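Local coordinates for protein amidohydrolase (Xanthomonas campestris pv. campestris, PDB 4DZH) that probably deaminates adenosine-type nucleosides such as 5'-methylthioadenosine, using a zinc ion held in a TIM-barrel amidohydrolase domain, at residues G21-I26 against H36-S41; G74-H79 against R362-G367; R88-D93 against Q102-V107; L227-T232 against A249-L254. All blocks are in the same frame, centred on the assembly; numbering follows the deposited sequence.

Contact 1. Residues G21-I26 against H36-S41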
loop_
_atom_site.group_PDB
_atom_site.type_symbol
_atom_site.label_atom_id
_atom_site.label_comp_id
_atom_site.label_asym_id
_atom_site.label_seq_id
_atom_site.Cartn_x
_atom_site.Cartn_y
_atom_site.Cartn_z
ATOM N N GLY A 21 -23.753 -8.306 -0.002
ATOM C CA GLY A 21 -24.023 -7.485 1.160
ATOM C C GLY A 21 -24.147 -6.009 0.831
ATOM O O GLY A 21 -24.924 -5.282 1.446
ATOM N N TYR A 22 -23.337 -5.553 -0.121
ATOM C CA TYR A 22 -23.270 -4.131 -0.474
ATOM C C TYR A 22 -23.061 -4.042 -1.956
ATOM O O TYR A 22 -22.255 -4.802 -2.527
ATOM C CB TYR A 22 -22.108 -3.427 0.243
ATOM C CG TYR A 22 -22.220 -3.568 1.724
ATOM C CD1 TYR A 22 -22.958 -2.654 2.465
ATOM C CD2 TYR A 22 -21.602 -4.634 2.389
ATOM C CE1 TYR A 22 -23.086 -2.789 3.844
ATOM C CE2 TYR A 22 -21.732 -4.790 3.773
ATOM C CZ TYR A 22 -22.467 -3.856 4.493
ATOM O OH TYR A 22 -22.604 -3.981 5.870
ATOM N N VAL A 23 -23.830 -3.170 -2.604
ATOM C CA VAL A 23 -23.544 -2.843 -4.002
ATOM C C VAL A 23 -23.106 -1.385 -4.104
ATOM O O VAL A 23 -23.782 -0.494 -3.595
ATOM C CB VAL A 23 -24.771 -3.076 -4.940
ATOM C CG1 VAL A 23 -24.489 -2.570 -6.351
ATOM C CG2 VAL A 23 -25.155 -4.569 -4.931
ATOM N N VAL A 24 -21.955 -1.145 -4.738
ATOM C CA VAL A 24 -21.430 0.196 -4.888
ATOM C C VAL A 24 -21.484 0.591 -6.360
ATOM O O VAL A 24 -20.616 0.208 -7.145
ATOM C CB VAL A 24 -19.965 0.274 -4.385
ATOM C CG1 VAL A 24 -19.440 1.680 -4.561
ATOM C CG2 VAL A 24 -19.872 -0.249 -2.922
ATOM N N PRO A 25 -22.532 1.332 -6.767
ATOM C CA PRO A 25 -22.768 1.525 -8.203
ATOM C C PRO A 25 -21.857 2.543 -8.903
ATOM O O PRO A 25 -21.800 2.489 -10.134
ATOM C CB PRO A 25 -24.230 1.985 -8.254
ATOM C CG PRO A 25 -24.427 2.740 -6.940
ATOM C CD PRO A 25 -23.559 1.977 -5.919
ATOM N N ILE A 26 -21.209 3.419 -8.135
ATOM C CA ILE A 26 -20.343 4.514 -8.591
ATOM C C ILE A 26 -21.214 5.664 -9.133
ATOM O O ILE A 26 -21.000 6.834 -8.781
ATOM C CB ILE A 26 -19.299 4.060 -9.637
ATOM C CG1 ILE A 26 -18.420 2.942 -9.062
ATOM C CG2 ILE A 26 -18.422 5.236 -10.079
ATOM C CD1 ILE A 26 -17.621 3.323 -7.828
ATOM N N HIS A 36 -28.367 -5.668 -1.907
ATOM C CA HIS A 36 -28.838 -5.474 -3.272
ATOM C C HIS A 36 -28.243 -6.550 -4.182
ATOM O O HIS A 36 -27.250 -7.201 -3.822
ATOM C CB HIS A 36 -28.412 -4.106 -3.792
ATOM C CG HIS A 36 -29.419 -3.017 -3.580
ATOM N ND1 HIS A 36 -29.855 -2.635 -2.333
ATOM C CD2 HIS A 36 -30.081 -2.235 -4.472
ATOM C CE1 HIS A 36 -30.714 -1.636 -2.458
ATOM N NE2 HIS A 36 -30.879 -1.383 -3.745
ATOM N N ALA A 37 -28.841 -6.720 -5.358
ATOM C CA ALA A 37 -28.417 -7.730 -6.317
ATOM C C ALA A 37 -28.290 -7.125 -7.705
ATOM O O ALA A 37 -28.858 -6.057 -7.987
ATOM C CB ALA A 37 -29.424 -8.891 -6.343
ATOM N N VAL A 38 -27.544 -7.804 -8.572
ATOM C CA VAL A 38 -27.318 -7.327 -9.925
ATOM C C VAL A 38 -27.621 -8.458 -10.851
ATOM O O VAL A 38 -27.051 -9.539 -10.737
ATOM C CB VAL A 38 -25.830 -6.858 -10.136
ATOM C CG1 VAL A 38 -25.557 -6.509 -11.619
ATOM C CG2 VAL A 38 -25.574 -5.671 -9.286
ATOM N N ALA A 39 -28.564 -8.235 -11.755
ATOM C CA ALA A 39 -28.892 -9.273 -12.718
ATOM C C ALA A 39 -28.165 -9.010 -14.025
ATOM O O ALA A 39 -27.999 -7.861 -14.442
ATOM C CB ALA A 39 -30.420 -9.359 -12.957
ATOM N N VAL A 40 -27.765 -10.091 -14.688
ATOM C CA VAL A 40 -26.928 -10.008 -15.878
ATOM C C VAL A 40 -27.449 -10.992 -16.898
ATOM O O VAL A 40 -27.809 -12.129 -16.554
ATOM C CB VAL A 40 -25.442 -10.384 -15.506
ATOM C CG1 VAL A 40 -24.544 -10.263 -16.727
ATOM C CG2 VAL A 40 -24.913 -9.505 -14.359
ATOM N N SER A 41 -27.560 -10.552 -18.161
ATOM C CA SER A 41 -27.921 -11.459 -19.264
ATOM C C SER A 41 -27.059 -11.078 -20.450
ATOM O O SER A 41 -26.895 -9.893 -20.737
ATOM C CB SER A 41 -29.397 -11.332 -19.672
ATOM O OG SER A 41 -30.235 -11.800 -18.631
#

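Contact 2. Residues G74-H79 against R362-G367. With ZN (zinc ion), chain E.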
loop_
_atom_site.group_PDB
_atom_site.type_symbol
_atom_site.label_atom_id
_atom_site.label_comp_id
_atom_site.label_asym_id
_atom_site.label_seq_id
_atom_site.Cartn_x
_atom_site.Cartn_y
_atom_site.Cartn_z
ATOM N N GLY A 74 -15.332 -3.452 -11.915
ATOM C CA GLY A 74 -13.911 -3.760 -11.965
ATOM C C GLY A 74 -13.083 -2.493 -11.958
ATOM O O GLY A 74 -13.453 -1.442 -12.481
ATOM N N LEU A 75 -11.940 -2.559 -11.314
ATOM C CA LEU A 75 -10.994 -1.466 -11.373
ATOM C C LEU A 75 -10.365 -1.369 -12.747
ATOM O O LEU A 75 -10.093 -2.365 -13.439
ATOM C CB LEU A 75 -9.922 -1.665 -10.321
ATOM C CG LEU A 75 -10.472 -1.776 -8.887
ATOM C CD1 LEU A 75 -9.348 -2.013 -7.883
ATOM C CD2 LEU A 75 -11.404 -0.587 -8.456
ATOM N N VAL A 76 -10.119 -0.133 -13.160
ATOM C CA VAL A 76 -9.560 0.158 -14.469
ATOM C C VAL A 76 -8.170 0.728 -14.275
ATOM O O VAL A 76 -7.998 1.838 -13.701
ATOM C CB VAL A 76 -10.480 1.145 -15.225
ATOM C CG1 VAL A 76 -9.836 1.562 -16.558
ATOM C CG2 VAL A 76 -11.870 0.526 -15.461
ATOM N N ASN A 77 -7.162 -0.078 -14.630
ATOM C CA ASN A 77 -5.787 0.329 -14.463
ATOM C C ASN A 77 -5.400 1.088 -15.719
ATOM O O ASN A 77 -5.144 0.494 -16.757
ATOM C CB ASN A 77 -4.897 -0.928 -14.273
ATOM C CG ASN A 77 -3.435 -0.585 -13.947
ATOM O OD1 ASN A 77 -2.909 0.513 -14.298
ATOM N ND2 ASN A 77 -2.726 -1.537 -13.321
ATOM N N ALA A 78 -5.374 2.408 -15.610
ATOM C CA ALA A 78 -5.336 3.254 -16.803
ATOM C C ALA A 78 -3.933 3.542 -17.323
ATOM O O ALA A 78 -3.773 4.433 -18.199
ATOM C CB ALA A 78 -6.112 4.581 -16.499
ATOM N N HIS A 79 -2.905 2.824 -16.840
ATOM C CA HIS A 79 -1.569 2.917 -17.434
ATOM C C HIS A 79 -0.696 1.722 -17.103
ATOM O O HIS A 79 -0.202 1.604 -15.992
ATOM C CB HIS A 79 -0.825 4.175 -16.970
ATOM C CG HIS A 79 0.487 4.369 -17.679
ATOM N ND1 HIS A 79 0.565 4.566 -19.042
ATOM C CD2 HIS A 79 1.769 4.316 -17.238
ATOM C CE1 HIS A 79 1.835 4.701 -19.396
ATOM N NE2 HIS A 79 2.594 4.555 -18.322
ATOM N N ARG A 362 -13.766 6.407 -18.603
ATOM C CA ARG A 362 -13.853 7.601 -19.451
ATOM C C ARG A 362 -12.537 7.949 -20.142
ATOM O O ARG A 362 -12.535 8.404 -21.306
ATOM C CB ARG A 362 -14.326 8.786 -18.633
ATOM C CG ARG A 362 -15.795 8.683 -18.272
ATOM C CD ARG A 362 -16.217 9.800 -17.331
ATOM N NE ARG A 362 -17.650 9.719 -17.041
ATOM C CZ ARG A 362 -18.294 10.555 -16.225
ATOM N NH1 ARG A 362 -17.643 11.550 -15.633
ATOM N NH2 ARG A 362 -19.600 10.427 -16.028
ATOM N N ALA A 363 -11.418 7.748 -19.439
ATOM C CA ALA A 363 -10.105 8.041 -20.035
ATOM C C ALA A 363 -9.828 7.144 -21.237
ATOM O O ALA A 363 -9.143 7.543 -22.182
ATOM C CB ALA A 363 -9.006 7.862 -18.979
ATOM N N LEU A 364 -10.347 5.923 -21.221
ATOM C CA LEU A 364 -10.043 4.956 -22.270
ATOM C C LEU A 364 -11.114 4.976 -23.356
ATOM O O LEU A 364 -11.002 4.265 -24.344
ATOM C CB LEU A 364 -9.929 3.531 -21.691
ATOM C CG LEU A 364 -8.599 3.119 -21.034
ATOM C CD1 LEU A 364 -8.135 4.132 -19.989
ATOM C CD2 LEU A 364 -8.762 1.742 -20.380
ATOM N N GLY A 365 -12.140 5.814 -23.189
ATOM C CA GLY A 365 -13.243 5.859 -24.142
ATOM C C GLY A 365 -14.281 4.758 -23.966
ATOM O O GLY A 365 -15.098 4.477 -24.879
ATOM N N PHE A 366 -14.274 4.146 -22.785
ATOM C CA PHE A 366 -15.174 3.044 -22.454
ATOM C C PHE A 366 -16.263 3.485 -21.453
ATOM O O PHE A 366 -16.993 2.640 -20.880
ATOM C CB PHE A 366 -14.371 1.895 -21.809
ATOM C CG PHE A 366 -13.351 1.235 -22.707
ATOM C CD1 PHE A 366 -13.401 1.309 -24.083
ATOM C CD2 PHE A 366 -12.316 0.485 -22.117
ATOM C CE1 PHE A 366 -12.444 0.662 -24.863
ATOM C CE2 PHE A 366 -11.377 -0.169 -22.898
ATOM C CZ PHE A 366 -11.426 -0.072 -24.278
ATOM N N GLY A 367 -16.372 4.794 -21.235
ATOM C CA GLY A 367 -17.271 5.342 -20.233
ATOM C C GLY A 367 -18.720 4.922 -20.399
ATOM O O GLY A 367 -19.478 4.837 -19.424
HETATM ZN ZN ZN E . 4.651 4.331 -18.388
HETATM O O HOH W 1 5.913 5.512 -17.337
#

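Contact 3. Residues R88-D93 against Q102-V107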
loop_
_atom_site.group_PDB
_atom_site.type_symbol
_atom_site.label_atom_id
_atom_site.label_comp_id
_atom_site.label_asym_id
_atom_site.label_seq_id
_atom_site.Cartn_x
_atom_site.Cartn_y
_atom_site.Cartn_z
ATOM N N ARG A 88 9.992 -7.733 -12.604
ATOM C CA ARG A 88 9.634 -7.306 -11.258
ATOM C C ARG A 88 10.836 -7.182 -10.347
ATOM O O ARG A 88 11.479 -8.186 -10.079
ATOM C CB ARG A 88 8.631 -8.307 -10.680
ATOM C CG ARG A 88 7.936 -7.801 -9.402
ATOM C CD ARG A 88 7.023 -8.836 -8.789
ATOM N NE ARG A 88 6.126 -9.594 -9.676
ATOM C CZ ARG A 88 4.897 -9.232 -10.036
ATOM N NH1 ARG A 88 4.376 -8.046 -9.688
ATOM N NH2 ARG A 88 4.163 -10.082 -10.750
ATOM N N GLY A 89 11.124 -5.959 -9.865
ATOM C CA GLY A 89 12.247 -5.716 -8.963
ATOM C C GLY A 89 13.606 -5.955 -9.594
ATOM O O GLY A 89 14.563 -6.236 -8.893
ATOM N N VAL A 90 13.710 -5.837 -10.918
ATOM C CA VAL A 90 14.985 -6.176 -11.582
ATOM C C VAL A 90 16.043 -5.122 -11.289
ATOM O O VAL A 90 17.262 -5.409 -11.316
ATOM C CB VAL A 90 14.795 -6.398 -13.122
ATOM C CG1 VAL A 90 14.423 -5.106 -13.827
ATOM C CG2 VAL A 90 16.057 -7.000 -13.749
ATOM N N ALA A 91 15.609 -3.904 -10.968
ATOM C CA ALA A 91 16.584 -2.823 -10.767
ATOM C C ALA A 91 16.112 -1.686 -9.851
ATOM O O ALA A 91 15.876 -0.563 -10.292
ATOM C CB ALA A 91 17.012 -2.253 -12.114
ATOM N N ASP A 92 16.028 -1.973 -8.564
ATOM C CA ASP A 92 15.445 -1.038 -7.617
ATOM C C ASP A 92 16.476 -0.050 -7.063
ATOM O O ASP A 92 17.693 -0.289 -7.124
ATOM C CB ASP A 92 14.784 -1.834 -6.492
ATOM C CG ASP A 92 13.531 -2.558 -6.955
ATOM O OD1 ASP A 92 12.744 -1.967 -7.725
ATOM O OD2 ASP A 92 13.332 -3.721 -6.548
ATOM N N ASP A 93 15.987 1.088 -6.566
ATOM C CA ASP A 93 16.776 1.988 -5.727
ATOM C C ASP A 93 17.938 2.644 -6.468
ATOM O O ASP A 93 18.987 2.904 -5.884
ATOM C CB ASP A 93 17.231 1.249 -4.457
ATOM C CG ASP A 93 16.039 0.604 -3.702
ATOM O OD1 ASP A 93 14.972 1.251 -3.615
ATOM O OD2 ASP A 93 16.163 -0.543 -3.218
ATOM N N GLN A 102 21.160 1.453 -17.940
ATOM C CA GLN A 102 22.080 0.399 -17.558
ATOM C C GLN A 102 21.353 -0.869 -17.155
ATOM O O GLN A 102 21.970 -1.930 -16.976
ATOM C CB GLN A 102 23.038 0.883 -16.459
ATOM C CG GLN A 102 24.380 1.428 -17.010
ATOM C CD GLN A 102 24.533 2.943 -16.875
ATOM O OE1 GLN A 102 24.595 3.483 -15.763
ATOM N NE2 GLN A 102 24.626 3.632 -18.016
ATOM N N HIS A 103 20.027 -0.785 -17.065
ATOM C CA HIS A 103 19.258 -1.942 -16.652
ATOM C C HIS A 103 18.030 -2.210 -17.531
ATOM O O HIS A 103 17.962 -3.259 -18.191
ATOM C CB HIS A 103 18.869 -1.844 -15.157
ATOM C CG HIS A 103 20.048 -1.849 -14.227
ATOM N ND1 HIS A 103 20.790 -0.716 -13.957
ATOM C CD2 HIS A 103 20.624 -2.852 -13.517
ATOM C CE1 HIS A 103 21.763 -1.016 -13.113
ATOM N NE2 HIS A 103 21.682 -2.305 -12.827
ATOM N N ILE A 104 17.069 -1.281 -17.552
ATOM C CA ILE A 104 15.803 -1.546 -18.251
ATOM C C ILE A 104 15.963 -1.689 -19.777
ATOM O O ILE A 104 15.595 -2.725 -20.349
ATOM C CB ILE A 104 14.710 -0.489 -17.935
ATOM C CG1 ILE A 104 14.359 -0.482 -16.441
ATOM C CG2 ILE A 104 13.441 -0.770 -18.761
ATOM C CD1 ILE A 104 13.918 -1.811 -15.930
ATOM N N TRP A 105 16.507 -0.666 -20.436
ATOM C CA TRP A 105 16.700 -0.749 -21.897
ATOM C C TRP A 105 17.565 -1.940 -22.340
ATOM O O TRP A 105 17.169 -2.674 -23.238
ATOM C CB TRP A 105 17.242 0.550 -22.488
ATOM C CG TRP A 105 16.348 1.739 -22.289
ATOM C CD1 TRP A 105 14.990 1.732 -22.065
ATOM C CD2 TRP A 105 16.750 3.117 -22.267
ATOM N NE1 TRP A 105 14.530 3.026 -21.915
ATOM C CE2 TRP A 105 15.588 3.892 -22.039
ATOM C CE3 TRP A 105 17.977 3.771 -22.432
ATOM C CZ2 TRP A 105 15.622 5.289 -21.967
ATOM C CZ3 TRP A 105 18.007 5.159 -22.358
ATOM C CH2 TRP A 105 16.833 5.899 -22.126
ATOM N N PRO A 106 18.736 -2.156 -21.706
ATOM C CA PRO A 106 19.521 -3.316 -22.161
ATOM C C PRO A 106 18.839 -4.671 -21.922
ATOM O O PRO A 106 19.002 -5.587 -22.735
ATOM C CB PRO A 106 20.806 -3.231 -21.326
ATOM C CG PRO A 106 20.862 -1.808 -20.852
ATOM C CD PRO A 106 19.452 -1.366 -20.684
ATOM N N VAL A 107 18.093 -4.818 -20.832
ATOM C CA VAL A 107 17.363 -6.062 -20.653
ATOM C C VAL A 107 16.252 -6.194 -21.690
ATOM O O VAL A 107 16.111 -7.248 -22.315
ATOM C CB VAL A 107 16.811 -6.224 -19.226
ATOM C CG1 VAL A 107 15.891 -7.417 -19.160
ATOM C CG2 VAL A 107 17.948 -6.424 -18.285
#

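Contact 4. Residues L227-T232 against A249-L254. With ZN (zinc ion), chain E.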
loop_
_atom_site.group_PDB
_atom_site.type_symbol
_atom_site.label_atom_id
_atom_site.label_comp_id
_atom_site.label_asym_id
_atom_site.label_seq_id
_atom_site.Cartn_x
_atom_site.Cartn_y
_atom_site.Cartn_z
ATOM N N LEU A 227 -0.147 9.089 -23.959
ATOM C CA LEU A 227 1.166 9.743 -23.974
ATOM C C LEU A 227 1.722 10.040 -22.584
ATOM O O LEU A 227 1.107 10.788 -21.803
ATOM C CB LEU A 227 1.060 11.050 -24.747
ATOM C CG LEU A 227 2.258 11.990 -24.797
ATOM C CD1 LEU A 227 3.338 11.349 -25.613
ATOM C CD2 LEU A 227 1.848 13.345 -25.451
ATOM N N HIS A 228 2.900 9.504 -22.268
ATOM C CA HIS A 228 3.627 9.996 -21.087
ATOM C C HIS A 228 3.892 11.489 -21.219
ATOM O O HIS A 228 4.596 11.897 -22.158
ATOM C CB HIS A 228 4.976 9.297 -20.903
ATOM C CG HIS A 228 4.905 7.809 -20.735
ATOM N ND1 HIS A 228 5.392 6.953 -21.694
ATOM C CD2 HIS A 228 4.534 7.031 -19.686
ATOM C CE1 HIS A 228 5.284 5.708 -21.264
ATOM N NE2 HIS A 228 4.766 5.721 -20.051
ATOM N N THR A 229 3.389 12.298 -20.288
ATOM C CA THR A 229 3.463 13.763 -20.443
ATOM C C THR A 229 3.883 14.473 -19.152
ATOM O O THR A 229 3.229 14.325 -18.108
ATOM C CB THR A 229 2.089 14.310 -20.867
ATOM O OG1 THR A 229 1.595 13.601 -22.009
ATOM C CG2 THR A 229 2.157 15.830 -21.228
ATOM N N HIS A 230 4.945 15.291 -19.199
ATOM C CA HIS A 230 5.352 16.065 -18.016
ATOM C C HIS A 230 5.633 15.179 -16.783
ATOM O O HIS A 230 5.285 15.509 -15.628
ATOM C CB HIS A 230 4.340 17.183 -17.663
ATOM C CG HIS A 230 4.459 18.398 -18.532
ATOM N ND1 HIS A 230 4.329 19.673 -18.026
ATOM C CD2 HIS A 230 4.671 18.530 -19.864
ATOM C CE1 HIS A 230 4.479 20.548 -19.013
ATOM N NE2 HIS A 230 4.682 19.880 -20.136
ATOM N N GLU A 231 6.286 14.056 -17.042
ATOM C CA GLU A 231 6.590 13.114 -15.997
ATOM C C GLU A 231 7.719 13.608 -15.077
ATOM O O GLU A 231 7.763 13.306 -13.885
ATOM C CB GLU A 231 6.930 11.744 -16.618
ATOM C CG GLU A 231 7.233 10.709 -15.523
ATOM C CD GLU A 231 7.511 9.321 -16.052
ATOM O OE1 GLU A 231 7.735 9.191 -17.267
ATOM O OE2 GLU A 231 7.463 8.362 -15.231
ATOM N N THR A 232 8.657 14.400 -15.629
ATOM C CA THR A 232 9.809 14.791 -14.830
ATOM C C THR A 232 10.192 16.249 -15.083
ATOM O O THR A 232 9.867 16.789 -16.151
ATOM C CB THR A 232 11.065 13.912 -15.094
ATOM O OG1 THR A 232 11.530 14.094 -16.430
ATOM C CG2 THR A 232 10.783 12.419 -14.875
ATOM N N ALA A 249 2.958 23.001 -24.105
ATOM C CA ALA A 249 2.865 24.087 -25.090
ATOM C C ALA A 249 3.171 23.598 -26.509
ATOM O O ALA A 249 2.457 23.932 -27.475
ATOM C CB ALA A 249 3.797 25.236 -24.695
ATOM N N ARG A 250 4.240 22.814 -26.646
ATOM C CA ARG A 250 4.567 22.190 -27.929
ATOM C C ARG A 250 3.487 21.224 -28.435
ATOM O O ARG A 250 3.130 21.244 -29.607
ATOM C CB ARG A 250 5.916 21.483 -27.872
ATOM C CG ARG A 250 6.164 20.499 -29.013
ATOM C CD ARG A 250 7.555 19.857 -28.893
ATOM N NE ARG A 250 7.777 18.901 -29.963
ATOM C CZ ARG A 250 8.027 17.614 -29.765
ATOM N NH1 ARG A 250 8.104 17.161 -28.522
ATOM N NH2 ARG A 250 8.188 16.779 -30.807
ATOM N N LEU A 251 2.974 20.355 -27.565
ATOM C CA LEU A 251 1.905 19.450 -27.972
ATOM C C LEU A 251 0.642 20.216 -28.361
ATOM O O LEU A 251 -0.083 19.811 -29.269
ATOM C CB LEU A 251 1.570 18.496 -26.829
ATOM C CG LEU A 251 2.653 17.480 -26.402
ATOM C CD1 LEU A 251 2.322 16.853 -25.062
ATOM C CD2 LEU A 251 2.856 16.388 -27.440
ATOM N N ASP A 252 0.395 21.331 -27.674
ATOM C CA ASP A 252 -0.749 22.193 -27.989
ATOM C C ASP A 252 -0.609 22.760 -29.414
ATOM O O ASP A 252 -1.548 22.718 -30.197
ATOM C CB ASP A 252 -0.880 23.309 -26.944
ATOM C CG ASP A 252 -2.109 24.200 -27.170
ATOM O OD1 ASP A 252 -2.941 23.845 -28.021
ATOM O OD2 ASP A 252 -2.254 25.241 -26.479
ATOM N N ARG A 253 0.577 23.259 -29.750
ATOM C CA ARG A 253 0.810 23.782 -31.086
ATOM C C ARG A 253 0.776 22.657 -32.138
ATOM O O ARG A 253 0.379 22.884 -33.275
ATOM C CB ARG A 253 2.118 24.587 -31.139
ATOM C CG ARG A 253 3.384 23.755 -31.352
ATOM C CD ARG A 253 4.581 24.560 -31.896
ATOM N NE ARG A 253 5.832 23.952 -31.440
ATOM C CZ ARG A 253 6.467 22.959 -32.066
ATOM N NH1 ARG A 253 5.993 22.461 -33.205
ATOM N NH2 ARG A 253 7.592 22.467 -31.546
ATOM N N LEU A 254 1.154 21.433 -31.753
ATOM C CA LEU A 254 1.080 20.290 -32.660
ATOM C C LEU A 254 -0.354 19.765 -32.836
ATOM O O LEU A 254 -0.607 18.917 -33.692
ATOM C CB LEU A 254 2.008 19.143 -32.199
ATOM C CG LEU A 254 3.510 19.460 -32.296
ATOM C CD1 LEU A 254 4.345 18.436 -31.560
ATOM C CD2 LEU A 254 3.921 19.563 -33.789
HETATM ZN ZN ZN E . 4.651 4.331 -18.388
HETATM O O HOH W 1 5.913 5.512 -17.337
#

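Contact 1. Residues G21-I26 against H36-S41
Val23 and His36 bring the two backbones nearest, 6.0 Å from CA to CA, where the short strand 22-23 passes the start of strand 36-41. This is a corner between two sheets of the amidohydrolase fold: the chain turns at Gly21, leaving the small mixed sheet that contains 36-41 and pairing next, through 22-23, with strand 69-80 of the large sheet. Backbone bonds of Gly21 to Asp35 and of Val23 to Leu33 tie the corner to the chain just before strand 36-41.

Across it the contact is apolar. Val23 sets CG2 anti to its carbonyl carbon, and that methyl presses on CB of His36 at 3.5 Å, the two side chains crossing at roughly a right angle. Only the root of the histidine takes part. Its imidazole leads away from Val23, and ND1 bonds to the carbonyl O of Glu34, which ties the ring back to its own chain. The other branch of Val23 looks further along the strand toward Val38, which also packs on Ile45 of strand 44-50 and on Ile373. That second touch is looser, with Val23 CG1 lying 4.4 Å from Val38 CG2.

Contact 2. Residues G74-H79 against R362-G367
Leu364, at the C-terminal end of helix 349-363, spreads its two methyls over two residues of strand 69-80, and the whole contact consists of that fork. One branch goes to each: CD2 lies 4.0 Å from Val76 CG1, while CD1 lies 4.1 Å from Ala78 CB. Val76 and Ala78 are two apart in the strand, so both project from the same side of it, toward the helix end. The valine and the leucine run alongside, sliding past each other in opposite directions; with chi1 at 175°, Val76 turns CG1 to the side opposite its backbone N, and this is the branch that meets the leucine. Ala78 offers just a methyl, which also touches Ala312 and Val285 of strands 310-313 and 283-286. All three residues are buried and the interaction is purely apolar.

The helix ends here in a Schellman motif, with Gly365 at positive phi (80°) and a weak bond from Gly365 N back to Arg362 O.

Directly after Ala78 the strand becomes metal site. His79 places NE2 2.1 Å from the zinc ion, which is completed by His81, His228, Asp316 and a water. Its ND1 bonds to His226, a second-shell partner that fixes the rotation of the ring, and Asn77, on the other side of the strand from Leu364, bonds through ND2 to Thr315. Here the end of helix 349-363 packs among these strands, while His79 and His81 are the metal-binding histidines at the end of a barrel strand that mark the amidohydrolase TIM barrel, in this case of the ATZ/TRZ family.

Contact 3. Residues R88-D93 against Q102-V107
Ile104 reaches from helix 96-111 to Val90 in the loop that leads up to that helix. Its CB starts off to one side of the loop; CG1 stands anti to the carbonyl carbon (chi1 -62°), CG2 anti to the backbone N, and chi2 of -56° swings the closing methyl CD1 toward Val90, 3.9 Å from Val90 CG1. The two side chains cross obliquely. The isoleucine side chain also packs on Met84, Trp99 and Ala319.

One residue earlier, His103 makes the second touch. Ala91 sets its CB 3.6 Å from His103 CB and 3.7 Å from His103 CG, meeting the base of the imidazole at a slant. The ring itself is tied within its own helix, because ND1 bonds to the carbonyl O of Val98. The helix is irregular at this point, with a wider pi-type turn at 102-104 and a kink at Pro106.

At its flanks the loop is polar: Arg88 bridges to Glu127, Asp92 to Lys293, and Asp92 and Asp93 also bond to Ser399 and Tyr403 of the second subunit. The contact folds the loop after strand 69-80 back onto the helix it precedes, with Ile445 of helix 431-447 packing on both Val90 and Val107.

Contact 4. Residues L227-T232 against A249-L254
Helix 247-254 meets Leu227 and Thr229 of strand 225-229 through Leu251. At the start of the segment, Ala249 accepts the routine backbone bond of Arg253 at its carbonyl O. Arg250 takes no part in the contact with the strand; its guanidinium binds Asp208 and the carbonyl O of Pro203. Leu251 then points at the strand, CG anti to its carbonyl carbon, and meets Leu227 tip to tip: CD1 lies 3.6 Å and CD2 3.8 Å from Leu227 CD2. The same CD1 reaches Thr229 CG2 at 4.0 Å. In Thr229, CG2 stands anti to the backbone N and OG1 anti to the carbonyl carbon (chi1 -52°), where OG1 gives a 2.9 Å bond to Leu227 O, approaching from above the carbonyl plane. Further on, Arg253 joins Arg250 on Asp208, and Leu254 packs against Phe211.

Between Leu227 and Thr229, His228 projects to the other side of the strand and binds the zinc ion through NE2, 2.2 Å away. The helix thus lies on the outside of the barrel strand: strand 225-229 has strand 261-265 as its parallel neighbour, and helix 208-221 packs beside Leu251 through Phe211.

Contacts 2 and 4 are buried and share a plan: an apolar residue in a helix or at its C-terminal end meets two strand residues spaced by two, while a histidine of the same strand binds the same zinc ion. They touch there, His79 NE2 lying 3.0 Å from His228 NE2, and contact 4 is nested in the long chain loop that contact 2 closes. Contact 1 is also buried and apolar but metal-free, about 40 Å from contact 4 between centres; its strand 22-23 neighbours strand 69-80 of contact 2. Contact 3 is the partly buried one, joining a loop to its following helix, and its charged flanks reach the second subunit, which touches none of the others.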